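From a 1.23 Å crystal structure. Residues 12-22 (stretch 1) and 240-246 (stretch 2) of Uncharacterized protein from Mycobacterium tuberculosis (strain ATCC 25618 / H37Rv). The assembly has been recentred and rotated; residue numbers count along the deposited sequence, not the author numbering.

Stretch 1 12-22: ALGRAEAYDAA
Stretch 2, residues 240-246: IGVLTRP

How do the two backbones meet? Both belong to one chain, and they approach most closely where the CA of A18 lies 5.3 Å from the CA of V242. Stretch 1 begins with a type I' turn from A12 to R15, closed by R15 N to A12 O at 3.1 Å; L13 (59/31) and G14 (72/4) take positive phi, which by itself favours glycine at G14. R15 is extended at -83/114, and 19-22 is helical. In stretch 2, helix 240-243 ends as T244 (-157/162) and R245 (-149/133) become extended before a cis peptide bond to P246.

What does R15 do? Its CA-to-CB bond points toward stretch 2, and chi angles m, t, p and -144° carry the guanidinium to backbone carbonyls at the end of that helix. R15 NH2 donates to G241 O at 2.5 Å, while R15 NH1 makes a weak hydrogen bond to V242 O at 3.3 Å. R15 NH2 also forms a salt bridge with E17 OE2 at 3.5 Å; E17 has chi1 p, chi2 -99° and chi3 30°.

How can a second arginine lie alongside? With R245 at t, t, p, 177°, one face of the R245 guanidinium lies over R15 CG, with R245 NH2 3.6 Å from R15 CG, while R245 CB lies over one face of the R15 guanidinium. Each charged group thus covers aliphatic carbon of the other, although R15 NE and R245 NE are only 4.3 Å apart.

What packs beside the arginines? V242 (chi1 t) sets CG1 3.4 Å from E17 O and, in an apolar contact, 4.3 Å from A21 CB. L243 points away at CA-to-CB, yet rotamer m, t brings CD2 to an apolar contact 4.0 Å from A21 CB. The small methyl of A18 fits close to the backbone, its CB 3.5 Å from V242 O. Together the two stretches bury 366 Å² against each other, both sides summed.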

# COMPACT_ATOMS: atom_id res chain seq x y z
N ALA A 12 10.66 -15.30 8.89
CA ALA A 12 11.65 -14.32 8.49
C ALA A 12 12.77 -14.94 7.66
O ALA A 12 13.80 -14.29 7.46
CB ALA A 12 12.24 -13.62 9.72
N LEU A 13 12.59 -16.17 7.20
CA LEU A 13 13.60 -16.89 6.43
C LEU A 13 14.91 -17.06 7.19
O LEU A 13 15.99 -17.10 6.60
CB LEU A 13 13.85 -16.26 5.05
CG LEU A 13 12.82 -16.56 3.97
CD1 LEU A 13 13.16 -15.75 2.73
CD2 LEU A 13 12.79 -18.05 3.65
N GLY A 14 14.82 -17.17 8.52
CA GLY A 14 16.00 -17.31 9.34
C GLY A 14 16.86 -16.08 9.48
O GLY A 14 17.92 -16.15 10.12
N ARG A 15 16.45 -14.94 8.91
CA ARG A 15 17.22 -13.70 8.99
C ARG A 15 16.93 -13.00 10.31
O ARG A 15 15.81 -12.52 10.54
CB ARG A 15 16.88 -12.79 7.82
CG ARG A 15 16.98 -13.43 6.45
CD ARG A 15 16.44 -12.49 5.37
NE ARG A 15 16.98 -11.15 5.53
CZ ARG A 15 16.30 -10.03 5.29
NH1 ARG A 15 15.04 -10.07 4.87
NH2 ARG A 15 16.89 -8.86 5.47
N ALA A 16 17.94 -12.91 11.18
CA ALA A 16 17.75 -12.28 12.48
C ALA A 16 17.29 -10.83 12.34
O ALA A 16 16.46 -10.35 13.13
CB ALA A 16 19.05 -12.35 13.29
N GLU A 17 17.81 -10.12 11.34
CA GLU A 17 17.48 -8.72 11.16
C GLU A 17 16.03 -8.52 10.73
O GLU A 17 15.51 -7.41 10.87
CB GLU A 17 18.40 -8.08 10.13
CG GLU A 17 18.31 -8.67 8.74
CD GLU A 17 19.41 -9.68 8.45
OE1 GLU A 17 19.88 -10.35 9.40
OE2 GLU A 17 19.79 -9.81 7.26
N ALA A 18 15.38 -9.56 10.21
CA ALA A 18 14.00 -9.47 9.75
C ALA A 18 13.01 -10.05 10.74
O ALA A 18 11.81 -10.11 10.44
CB ALA A 18 13.83 -10.17 8.40
N TYR A 19 13.46 -10.49 11.92
CA TYR A 19 12.54 -11.10 12.87
C TYR A 19 11.43 -10.13 13.26
O TYR A 19 10.26 -10.52 13.33
CB TYR A 19 13.31 -11.56 14.12
CG TYR A 19 12.41 -12.19 15.14
CD1 TYR A 19 12.13 -13.55 15.09
CD2 TYR A 19 11.81 -11.44 16.15
CE1 TYR A 19 11.30 -14.14 16.02
CE2 TYR A 19 10.97 -12.02 17.08
CZ TYR A 19 10.72 -13.38 17.01
OH TYR A 19 9.89 -13.98 17.92
N ASP A 20 11.79 -8.87 13.54
CA ASP A 20 10.78 -7.91 13.97
C ASP A 20 9.77 -7.64 12.86
O ASP A 20 8.57 -7.52 13.12
CB ASP A 20 11.44 -6.61 14.43
CG ASP A 20 11.89 -6.66 15.89
OD1 ASP A 20 11.79 -7.72 16.53
OD2 ASP A 20 12.33 -5.60 16.40
N ALA A 21 10.24 -7.53 11.61
CA ALA A 21 9.32 -7.36 10.49
C ALA A 21 8.40 -8.56 10.34
O ALA A 21 7.21 -8.41 10.03
CB ALA A 21 10.09 -7.14 9.19
N ALA A 22 8.92 -9.78 10.58
CA ALA A 22 8.09 -10.97 10.50
C ALA A 22 7.06 -11.01 11.62
O ALA A 22 5.92 -11.41 11.40
CB ALA A 22 8.97 -12.23 10.52
N ILE A 240 14.64 -1.03 3.48
CA ILE A 240 14.24 -2.04 2.51
C ILE A 240 15.00 -3.35 2.73
O ILE A 240 14.44 -4.44 2.55
CB ILE A 240 14.36 -1.51 1.06
CG1 ILE A 240 13.89 -2.54 0.04
CG2 ILE A 240 15.78 -1.05 0.76
CD1 ILE A 240 12.39 -2.79 0.07
N GLY A 241 16.27 -3.27 3.16
CA GLY A 241 17.06 -4.46 3.41
C GLY A 241 16.57 -5.30 4.56
O GLY A 241 16.86 -6.50 4.61
N VAL A 242 15.83 -4.70 5.50
CA VAL A 242 15.17 -5.47 6.54
C VAL A 242 14.01 -6.26 5.95
O VAL A 242 13.77 -7.41 6.31
CB VAL A 242 14.72 -4.54 7.67
CG1 VAL A 242 13.91 -5.29 8.71
CG2 VAL A 242 15.92 -3.84 8.31
N LEU A 243 13.29 -5.66 5.00
CA LEU A 243 12.03 -6.19 4.53
C LEU A 243 12.18 -7.24 3.44
O LEU A 243 11.25 -8.02 3.22
CB LEU A 243 11.16 -5.05 4.00
CG LEU A 243 10.96 -3.91 5.02
CD1 LEU A 243 10.18 -2.77 4.38
CD2 LEU A 243 10.27 -4.40 6.28
N THR A 244 13.32 -7.27 2.75
CA THR A 244 13.51 -8.24 1.68
C THR A 244 15.01 -8.45 1.48
O THR A 244 15.83 -7.64 1.90
CB THR A 244 12.87 -7.77 0.37
OG1 THR A 244 12.94 -8.81 -0.61
CG2 THR A 244 13.57 -6.53 -0.18
N ARG A 245 15.33 -9.55 0.81
CA ARG A 245 16.70 -9.89 0.47
C ARG A 245 16.60 -10.66 -0.84
O ARG A 245 15.75 -11.54 -0.95
CB ARG A 245 17.26 -10.80 1.57
CG ARG A 245 18.58 -11.47 1.24
CD ARG A 245 18.98 -12.46 2.34
NE ARG A 245 18.19 -13.69 2.30
CZ ARG A 245 18.38 -14.73 3.11
NH1 ARG A 245 17.62 -15.81 3.00
NH2 ARG A 245 19.32 -14.68 4.04
N PRO A 246 17.43 -10.34 -1.85
CA PRO A 246 18.45 -9.30 -1.84
C PRO A 246 17.86 -7.95 -2.20
O PRO A 246 16.76 -7.87 -2.74
CB PRO A 246 19.39 -9.74 -2.96
CG PRO A 246 18.49 -10.38 -3.94
CD PRO A 246 17.41 -11.06 -3.13